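Local coordinates for Lmo0325 protein (Listeria monocytogenes EGD-e, PDB 4RYK) that probably binds DNA as a transcriptional regulator of the Rgg type, joining a helix-turn-helix domain to a helical, TPR-like C-terminal region, at residues S81-F86 / E163-S168; V87-K92 / V96-L101; D103-E108 / V115-L120. All coordinates share one frame; numbering follows the deposited sequence.

Interaction 1. Residues S81-F86 / E163-S168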
loop_
_atom_site.group_PDB
_atom_site.type_symbol
_atom_site.label_atom_id
_atom_site.label_comp_id
_atom_site.label_asym_id
_atom_site.label_seq_id
_atom_site.Cartn_x
_atom_site.Cartn_y
_atom_site.Cartn_z
ATOM N N SER A 81 -16.742 -0.998 3.061
ATOM C CA SER A 81 -15.932 -1.890 3.857
ATOM C C SER A 81 -16.373 -3.353 3.689
ATOM O O SER A 81 -15.991 -4.226 4.503
ATOM C CB SER A 81 -16.070 -1.458 5.317
ATOM O OG SER A 81 -17.457 -1.424 5.641
ATOM N N PHE A 82 -17.162 -3.660 2.640
ATOM C CA PHE A 82 -17.624 -5.029 2.482
ATOM C C PHE A 82 -16.487 -6.015 2.597
ATOM O O PHE A 82 -16.571 -6.960 3.390
ATOM C CB PHE A 82 -18.364 -5.267 1.158
ATOM C CG PHE A 82 -18.762 -6.701 0.960
ATOM C CD1 PHE A 82 -19.909 -7.189 1.532
ATOM C CD2 PHE A 82 -17.950 -7.576 0.215
ATOM C CE1 PHE A 82 -20.267 -8.534 1.368
ATOM C CE2 PHE A 82 -18.301 -8.893 0.055
ATOM C CZ PHE A 82 -19.475 -9.383 0.635
ATOM N N TRP A 83 -15.433 -5.853 1.807
ATOM C CA TRP A 83 -14.421 -6.930 1.719
ATOM C C TRP A 83 -13.598 -7.038 3.018
ATOM O O TRP A 83 -13.273 -8.134 3.472
ATOM C CB TRP A 83 -13.512 -6.772 0.495
ATOM C CG TRP A 83 -14.247 -7.105 -0.783
ATOM C CD1 TRP A 83 -14.692 -6.244 -1.721
ATOM C CD2 TRP A 83 -14.671 -8.404 -1.190
ATOM N NE1 TRP A 83 -15.338 -6.948 -2.732
ATOM C CE2 TRP A 83 -15.348 -8.269 -2.397
ATOM C CE3 TRP A 83 -14.537 -9.678 -0.635
ATOM C CZ2 TRP A 83 -15.915 -9.349 -3.048
ATOM C CZ3 TRP A 83 -15.088 -10.753 -1.289
ATOM C CH2 TRP A 83 -15.756 -10.585 -2.486
ATOM N N ILE A 84 -13.275 -5.896 3.602
ATOM C CA ILE A 84 -12.623 -5.870 4.920
ATOM C C ILE A 84 -13.479 -6.633 5.944
ATOM O O ILE A 84 -12.989 -7.520 6.648
ATOM C CB ILE A 84 -12.470 -4.429 5.412
ATOM C CG1 ILE A 84 -11.418 -3.686 4.570
ATOM C CG2 ILE A 84 -12.110 -4.407 6.894
ATOM C CD1 ILE A 84 -11.620 -2.174 4.541
ATOM N N ASP A 85 -14.762 -6.284 6.011
ATOM C CA ASP A 85 -15.656 -6.914 6.999
ATOM C C ASP A 85 -15.784 -8.375 6.724
ATOM O O ASP A 85 -15.752 -9.183 7.636
ATOM C CB ASP A 85 -17.049 -6.316 6.946
ATOM C CG ASP A 85 -17.060 -4.856 7.306
ATOM O OD1 ASP A 85 -16.117 -4.436 7.977
ATOM O OD2 ASP A 85 -18.003 -4.130 6.905
ATOM N N PHE A 86 -15.935 -8.730 5.456
ATOM C CA PHE A 86 -16.191 -10.125 5.126
ATOM C C PHE A 86 -15.004 -11.014 5.465
ATOM O O PHE A 86 -15.137 -12.150 5.939
ATOM C CB PHE A 86 -16.515 -10.257 3.631
ATOM C CG PHE A 86 -16.736 -11.669 3.191
ATOM C CD1 PHE A 86 -17.843 -12.397 3.659
ATOM C CD2 PHE A 86 -15.827 -12.302 2.360
ATOM C CE1 PHE A 86 -18.056 -13.710 3.275
ATOM C CE2 PHE A 86 -16.033 -13.611 1.957
ATOM C CZ PHE A 86 -17.156 -14.314 2.407
ATOM N N GLU A 163 -13.646 -8.226 -9.184
ATOM C CA GLU A 163 -13.799 -9.560 -9.752
ATOM C C GLU A 163 -12.680 -10.460 -9.320
ATOM O O GLU A 163 -12.883 -11.657 -9.133
ATOM C CB GLU A 163 -13.887 -9.499 -11.278
ATOM C CG GLU A 163 -15.214 -8.947 -11.793
ATOM C CD GLU A 163 -15.312 -7.417 -11.657
ATOM O OE1 GLU A 163 -14.320 -6.706 -11.922
ATOM O OE2 GLU A 163 -16.374 -6.898 -11.271
ATOM N N VAL A 164 -11.498 -9.894 -9.113
ATOM C CA VAL A 164 -10.364 -10.644 -8.567
ATOM C C VAL A 164 -10.741 -11.195 -7.190
ATOM O O VAL A 164 -10.515 -12.361 -6.882
ATOM C CB VAL A 164 -9.071 -9.784 -8.435
ATOM C CG1 VAL A 164 -7.984 -10.602 -7.859
ATOM C CG2 VAL A 164 -8.607 -9.308 -9.793
ATOM N N ARG A 165 -11.372 -10.373 -6.366
ATOM C CA ARG A 165 -11.828 -10.853 -5.048
ATOM C C ARG A 165 -12.955 -11.865 -5.171
ATOM O O ARG A 165 -12.986 -12.844 -4.460
ATOM C CB ARG A 165 -12.323 -9.670 -4.249
ATOM C CG ARG A 165 -11.198 -8.768 -3.823
ATOM C CD ARG A 165 -11.799 -7.435 -3.489
ATOM N NE ARG A 165 -10.780 -6.722 -2.826
ATOM C CZ ARG A 165 -10.381 -5.499 -3.052
ATOM N NH1 ARG A 165 -10.974 -4.630 -3.938
ATOM N NH2 ARG A 165 -9.373 -5.135 -2.269
ATOM N N ILE A 166 -13.885 -11.631 -6.087
ATOM C CA ILE A 166 -14.976 -12.568 -6.261
ATOM C C ILE A 166 -14.422 -13.938 -6.680
ATOM O O ILE A 166 -14.755 -14.975 -6.086
ATOM C CB ILE A 166 -16.000 -12.039 -7.267
ATOM C CG1 ILE A 166 -16.824 -10.909 -6.646
ATOM C CG2 ILE A 166 -16.922 -13.178 -7.696
ATOM C CD1 ILE A 166 -17.548 -10.052 -7.657
ATOM N N PHE A 167 -13.532 -13.917 -7.677
ATOM C CA PHE A 167 -12.942 -15.108 -8.240
ATOM C C PHE A 167 -12.267 -15.861 -7.152
ATOM O O PHE A 167 -12.395 -17.095 -7.061
ATOM C CB PHE A 167 -11.883 -14.764 -9.263
ATOM C CG PHE A 167 -11.237 -15.933 -9.879
ATOM C CD1 PHE A 167 -12.005 -16.897 -10.512
ATOM C CD2 PHE A 167 -9.878 -16.041 -9.917
ATOM C CE1 PHE A 167 -11.408 -17.971 -11.151
ATOM C CE2 PHE A 167 -9.276 -17.104 -10.556
ATOM C CZ PHE A 167 -10.034 -18.072 -11.151
ATOM N N SER A 168 -11.556 -15.148 -6.306
ATOM C CA SER A 168 -10.829 -15.875 -5.319
ATOM C C SER A 168 -11.755 -16.584 -4.280
ATOM O O SER A 168 -11.338 -17.585 -3.736
ATOM C CB SER A 168 -9.792 -14.999 -4.657
ATOM O OG SER A 168 -10.460 -14.269 -3.695
#
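Trp83, in the first turn of helix 82-91, and Arg165, midway along helix 161-170, give the nearest backbone approach of the two segments, 8.2 Å between their CA atoms, so the contact is made mainly by side chains. Both side chains set off toward the partner helix. The indole lies between two neighbours: Phe82 CD2 sits over one face, and Arg165 covers the other. Arg165 CD stands 3.5 Å from the centroid of the Trp83 five-membered ring and 6° off its normal, a CH-pi contact, while Arg165 CB approaches the six-membered part, 3.8 Å from Trp83 CZ2. CB and CD both rest on the indole face, CG arching off it between them; the chain, extended from CG to NE, ends with its guanidinium plane 21° from that of the ring. Ile166 comes in at the ring edge, its CG1 4.0 Å from Trp83 CZ2. Trp83 NE1 donates a hydrogen bond to Glu162 OE1, which helps hold the indole's rotation. With no hydrogen bond between the segments, the contact rests on dispersion and on polarised C-H groups; the CD methylene, next to the cationic guanidinium, is probably a better partner for the pi face than a plain alkyl carbon.

Interaction 2. Residues V87-K92 / V96-L101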
loop_
_atom_site.group_PDB
_atom_site.type_symbol
_atom_site.label_atom_id
_atom_site.label_comp_id
_atom_site.label_asym_id
_atom_site.label_seq_id
_atom_site.Cartn_x
_atom_site.Cartn_y
_atom_site.Cartn_z
ATOM N N VAL A 87 -13.828 -10.502 5.171
ATOM C CA VAL A 87 -12.597 -11.219 5.446
ATOM C C VAL A 87 -12.410 -11.426 6.944
ATOM O O VAL A 87 -12.082 -12.517 7.418
ATOM C CB VAL A 87 -11.425 -10.399 4.860
ATOM C CG1 VAL A 87 -10.074 -10.880 5.367
ATOM C CG2 VAL A 87 -11.491 -10.454 3.340
ATOM N N GLU A 88 -12.632 -10.370 7.705
ATOM C CA GLU A 88 -12.572 -10.494 9.150
ATOM C C GLU A 88 -13.569 -11.529 9.683
ATOM O O GLU A 88 -13.209 -12.384 10.462
ATOM C CB GLU A 88 -12.827 -9.158 9.786
ATOM C CG GLU A 88 -12.914 -9.271 11.279
ATOM C CD GLU A 88 -12.676 -7.948 11.932
ATOM O OE1 GLU A 88 -12.995 -6.933 11.275
ATOM O OE2 GLU A 88 -12.167 -7.928 13.078
ATOM N N LEU A 89 -14.823 -11.458 9.259
ATOM C CA LEU A 89 -15.816 -12.431 9.698
ATOM C C LEU A 89 -15.474 -13.857 9.258
ATOM O O LEU A 89 -15.559 -14.789 10.051
ATOM C CB LEU A 89 -17.176 -12.031 9.157
ATOM C CG LEU A 89 -17.736 -10.701 9.655
ATOM C CD1 LEU A 89 -18.879 -10.208 8.797
ATOM C CD2 LEU A 89 -18.198 -10.878 11.074
ATOM N N SER A 90 -15.132 -14.030 7.980
ATOM C CA SER A 90 -14.710 -15.343 7.464
ATOM C C SER A 90 -13.601 -15.919 8.303
ATOM O O SER A 90 -13.655 -17.074 8.730
ATOM C CB SER A 90 -14.187 -15.228 6.029
ATOM O OG SER A 90 -15.287 -15.224 5.177
ATOM N N GLY A 91 -12.577 -15.094 8.490
ATOM C CA GLY A 91 -11.391 -15.460 9.230
ATOM C C GLY A 91 -11.654 -16.017 10.610
ATOM O O GLY A 91 -11.033 -16.999 10.984
ATOM N N LYS A 92 -12.556 -15.406 11.376
ATOM C CA LYS A 92 -12.944 -16.007 12.664
ATOM C C LYS A 92 -14.350 -16.663 12.619
ATOM O O LYS A 92 -15.026 -16.823 13.648
ATOM C CB LYS A 92 -12.673 -15.066 13.872
ATOM C CG LYS A 92 -13.098 -13.610 13.776
ATOM C CD LYS A 92 -14.610 -13.483 13.903
ATOM C CE LYS A 92 -15.029 -12.213 14.632
ATOM N NZ LYS A 92 -14.770 -10.996 13.814
ATOM N N VAL A 96 -22.941 -15.553 12.854
ATOM C CA VAL A 96 -23.853 -14.523 13.330
ATOM C C VAL A 96 -23.504 -13.160 12.738
ATOM O O VAL A 96 -24.365 -12.480 12.212
ATOM C CB VAL A 96 -23.886 -14.469 14.868
ATOM C CG1 VAL A 96 -24.815 -13.365 15.366
ATOM C CG2 VAL A 96 -24.305 -15.827 15.429
ATOM N N GLY A 97 -22.228 -12.790 12.737
ATOM C CA GLY A 97 -21.803 -11.517 12.124
ATOM C C GLY A 97 -22.037 -11.442 10.597
ATOM O O GLY A 97 -22.441 -10.410 10.056
HETATM N N MSE A 98 -21.813 -12.545 9.901
HETATM C CA MSE A 98 -22.066 -12.559 8.465
HETATM C C MSE A 98 -23.506 -12.366 8.184
HETATM O O MSE A 98 -23.869 -11.693 7.208
HETATM C CB MSE A 98 -21.749 -13.897 7.857
HETATM C CG MSE A 98 -20.313 -14.204 8.147
HETATM SE SE MSE A 98 -19.737 -15.352 6.694
HETATM C CE MSE A 98 -18.041 -15.821 7.519
ATOM N N GLN A 99 -24.369 -12.992 8.992
ATOM C CA GLN A 99 -25.803 -12.853 8.759
ATOM C C GLN A 99 -26.234 -11.384 8.933
ATOM O O GLN A 99 -27.066 -10.877 8.178
ATOM C CB GLN A 99 -26.591 -13.749 9.705
ATOM C CG GLN A 99 -28.099 -13.629 9.597
ATOM C CD GLN A 99 -28.603 -14.120 8.258
ATOM O OE1 GLN A 99 -28.362 -15.261 7.857
ATOM N NE2 GLN A 99 -29.300 -13.248 7.552
ATOM N N ALA A 100 -25.645 -10.708 9.905
ATOM C CA ALA A 100 -25.898 -9.265 10.110
ATOM C C ALA A 100 -25.373 -8.429 8.942
ATOM O O ALA A 100 -26.041 -7.517 8.436
ATOM C CB ALA A 100 -25.245 -8.809 11.422
ATOM N N LEU A 101 -24.173 -8.744 8.486
ATOM C CA LEU A 101 -23.697 -8.089 7.283
ATOM C C LEU A 101 -24.653 -8.343 6.112
ATOM O O LEU A 101 -24.952 -7.435 5.336
ATOM C CB LEU A 101 -22.302 -8.546 6.956
ATOM C CG LEU A 101 -21.695 -7.890 5.730
ATOM C CD1 LEU A 101 -21.575 -6.396 5.937
ATOM C CD2 LEU A 101 -20.340 -8.474 5.449
#
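Leu89 and Met98 (a selenomethionine in this crystal) meet across an antiparallel helix hairpin, in which the end of helix 82-91 turns back into helix 95-108. The short axes run 152° apart in direction and approach to 9.5 Å; the CA atoms of Leu89 and Met98 come within 6.4 Å, and Leu89 CB lies 3.9 Å from Met98 CG. The close part of the interface lies at Gly97. Having no side chain, this glycine presents bare backbone that both Leu89 methyls cover, CD2 lying 3.8 Å from Gly97 CA while CD1 approaches the peptide carbonyl. Leu89 CD1 also meets Leu101 CD2 at 4.0 Å, one turn further along the second helix. On the flank, Met98 adds a second layer: its CB sets off beside the partner helix, but the chain is extended beyond CG (chi2 -152°, chi3 -170°), which carries the terminal methyl across the gap. Arg123, Ile124 and Ile127 of helix 113-132 pack on Met98 from this side, Arg123 also touching Ser90.

Away from this strip the hairpin is solvent-facing: Glu88 and Lys92, on the first helix and just after it, and Val96 and Ala100 on the second are exposed and add nothing to the contact. No hydrogen bond joins the segments. The hairpin is therefore held by apolar packing concentrated on one strip, which ends where Met98 CE rests 3.4 Å from Ser90 CA and 3.7 Å from Ser90 OG.

Interaction 3. Residues D103-E108 / V115-L120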
loop_
_atom_site.group_PDB
_atom_site.type_symbol
_atom_site.label_atom_id
_atom_site.label_comp_id
_atom_site.label_asym_id
_atom_site.label_seq_id
_atom_site.Cartn_x
_atom_site.Cartn_y
_atom_site.Cartn_z
ATOM N N ASP A 103 -27.973 -9.037 6.260
ATOM C CA ASP A 103 -29.171 -8.213 6.524
ATOM C C ASP A 103 -28.972 -6.744 6.155
ATOM O O ASP A 103 -29.852 -6.127 5.558
ATOM C CB ASP A 103 -29.583 -8.288 8.001
ATOM C CG ASP A 103 -30.053 -9.713 8.444
ATOM O OD1 ASP A 103 -30.302 -10.627 7.629
ATOM O OD2 ASP A 103 -30.187 -9.935 9.653
ATOM N N LYS A 104 -27.826 -6.182 6.513
ATOM C CA LYS A 104 -27.567 -4.776 6.205
ATOM C C LYS A 104 -27.576 -4.512 4.707
ATOM O O LYS A 104 -28.368 -3.712 4.232
ATOM C CB LYS A 104 -26.239 -4.323 6.806
ATOM C CG LYS A 104 -25.756 -2.957 6.316
ATOM C CD LYS A 104 -24.806 -2.276 7.293
ATOM C CE LYS A 104 -23.496 -3.028 7.469
ATOM N NZ LYS A 104 -22.517 -2.707 6.391
ATOM N N ILE A 105 -26.719 -5.202 3.956
ATOM C CA ILE A 105 -26.622 -4.958 2.518
ATOM C C ILE A 105 -27.918 -5.296 1.791
ATOM O O ILE A 105 -28.209 -4.761 0.732
ATOM C CB ILE A 105 -25.420 -5.684 1.845
ATOM C CG1 ILE A 105 -25.630 -7.172 1.740
ATOM C CG2 ILE A 105 -24.115 -5.449 2.596
ATOM C CD1 ILE A 105 -24.393 -7.860 1.235
ATOM N N THR A 106 -28.691 -6.189 2.367
ATOM C CA THR A 106 -30.017 -6.460 1.872
ATOM C C THR A 106 -30.940 -5.233 1.941
ATOM O O THR A 106 -31.723 -5.023 1.023
ATOM C CB THR A 106 -30.624 -7.660 2.624
ATOM O OG1 THR A 106 -30.169 -8.861 1.994
ATOM C CG2 THR A 106 -32.136 -7.633 2.615
ATOM N N LEU A 107 -30.864 -4.432 3.008
ATOM C CA LEU A 107 -31.760 -3.260 3.139
ATOM C C LEU A 107 -31.477 -2.141 2.122
ATOM O O LEU A 107 -32.386 -1.439 1.697
ATOM C CB LEU A 107 -31.755 -2.718 4.569
ATOM C CG LEU A 107 -32.237 -3.763 5.567
ATOM C CD1 LEU A 107 -32.253 -3.140 6.955
ATOM C CD2 LEU A 107 -33.601 -4.354 5.179
ATOM N N GLU A 108 -30.230 -1.985 1.711
ATOM C CA GLU A 108 -29.933 -1.129 0.561
ATOM C C GLU A 108 -30.591 -1.690 -0.737
ATOM O O GLU A 108 -31.198 -0.950 -1.509
ATOM C CB GLU A 108 -28.410 -0.968 0.402
ATOM C CG GLU A 108 -27.841 -1.526 -0.890
ATOM C CD GLU A 108 -26.478 -2.143 -0.732
ATOM O OE1 GLU A 108 -25.692 -1.634 0.093
ATOM O OE2 GLU A 108 -26.208 -3.144 -1.438
ATOM N N VAL A 115 -24.270 -10.497 -6.234
ATOM C CA VAL A 115 -23.089 -11.372 -6.159
ATOM C C VAL A 115 -22.513 -11.347 -4.776
ATOM O O VAL A 115 -22.169 -12.372 -4.243
ATOM C CB VAL A 115 -22.010 -10.979 -7.143
ATOM C CG1 VAL A 115 -20.856 -11.955 -7.101
ATOM C CG2 VAL A 115 -22.604 -11.046 -8.485
ATOM N N ARG A 116 -22.432 -10.174 -4.171
ATOM C CA ARG A 116 -21.902 -10.102 -2.805
ATOM C C ARG A 116 -22.788 -10.843 -1.859
ATOM O O ARG A 116 -22.302 -11.569 -0.976
ATOM C CB ARG A 116 -21.719 -8.658 -2.380
ATOM C CG ARG A 116 -20.526 -8.028 -3.076
ATOM C CD ARG A 116 -20.328 -6.591 -2.637
ATOM N NE ARG A 116 -19.124 -5.937 -3.176
ATOM C CZ ARG A 116 -18.705 -4.756 -2.730
ATOM N NH1 ARG A 116 -19.386 -4.134 -1.771
ATOM N NH2 ARG A 116 -17.634 -4.173 -3.245
ATOM N N LYS A 117 -24.088 -10.697 -2.032
ATOM C CA LYS A 117 -25.037 -11.468 -1.195
ATOM C C LYS A 117 -24.901 -12.950 -1.396
ATOM O O LYS A 117 -24.949 -13.710 -0.435
ATOM C CB LYS A 117 -26.463 -11.055 -1.461
ATOM C CG LYS A 117 -26.720 -9.652 -0.959
ATOM C CD LYS A 117 -28.192 -9.291 -0.969
ATOM C CE LYS A 117 -28.709 -8.976 -2.349
ATOM N NZ LYS A 117 -29.651 -7.818 -2.249
ATOM N N ALA A 118 -24.685 -13.368 -2.641
ATOM C CA ALA A 118 -24.523 -14.803 -2.905
ATOM C C ALA A 118 -23.279 -15.320 -2.196
ATOM O O ALA A 118 -23.252 -16.412 -1.638
ATOM C CB ALA A 118 -24.474 -15.072 -4.410
ATOM N N ILE A 119 -22.230 -14.515 -2.172
ATOM C CA ILE A 119 -20.996 -14.949 -1.509
ATOM C C ILE A 119 -21.232 -15.174 -0.022
ATOM O O ILE A 119 -20.857 -16.203 0.561
ATOM C CB ILE A 119 -19.843 -13.955 -1.792
ATOM C CG1 ILE A 119 -19.289 -14.238 -3.200
ATOM C CG2 ILE A 119 -18.709 -14.101 -0.792
ATOM C CD1 ILE A 119 -18.510 -13.089 -3.745
ATOM N N LEU A 120 -21.888 -14.219 0.584
ATOM C CA LEU A 120 -22.205 -14.310 1.965
ATOM C C LEU A 120 -23.107 -15.517 2.265
ATOM O O LEU A 120 -22.882 -16.234 3.227
ATOM C CB LEU A 120 -22.909 -13.029 2.380
ATOM C CG LEU A 120 -22.098 -11.863 2.918
ATOM C CD1 LEU A 120 -23.014 -10.662 3.062
ATOM C CD2 LEU A 120 -21.505 -12.182 4.276
#
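Ile105 reaches from segment 103-108 of helix 95-108 into the groove between Lys117 and Leu120, one turn apart on segment 115-120 of helix 113-132. The short axes run 158° apart in direction and 10.4 Å apart at closest, with the CA atoms of Ile105 and Lys117 separated by 7.7 Å. Followed outward, Ile105 CB is directed at the partner helix. From it, CG1 takes the position between backbone N and carbonyl carbon (chi1 72°) and comes 3.8 Å from Lys117 CG. The extended chi2 carries CD1 to lie 3.7 Å from Lys117 CG and 3.6 Å from Leu120 CD1, the isoleucine and leucine meeting tip to tip. Lys117 instead slides past Ile105 in the opposite direction. Its aliphatic part serves as packing surface: the Lys117 and Thr106 side chains cross at about a right angle, Lys117 CD 3.6 Å from Thr106 OG1. Bends at chi3 and chi4 turn the lysine amino group back along its own helix; NZ makes a weak hydrogen bond to Ser113 OG and a long, weak ion pair with Glu114 OE1. Thr106 OG1 bonds weakly to Leu102 O of its own helix.

This is the second helix hairpin in succession, helix 95-108 returning as helix 113-132. Leu120 also packs on Met98, Leu101 and Leu102 of the former and on Phe86 of helix 82-91, while Ile119 meets Ile149 of helix 143-153 and Ile166 of helix 161-170.

In the fold
The three contacts lie about 12 Å apart, centre to centre, in one all-helical bundle. Interactions 2 and 3 are successive antiparallel hairpins sharing helix 95-108, whereas interaction 1 closes a longer loop, from helix 82-91 to helix 161-170, with the other two nested inside it. Their side chains also meet directly: Phe82 CE1 touches Leu101 CD2 at 4.1 Å, Phe86 CE1 touches Met98 SE at 4.1 Å, and Phe86 CZ touches Ile119 CG2 at 3.6 Å. Phe82 and Phe86, on segment 81-86, thus reach residues of interactions 2 and 3. Together they form a largely apolar set of contacts joining helices 82-91, 95-108, 113-132 and 161-170, consistent with the stacked helix pairs of TPR-like Rgg regulators.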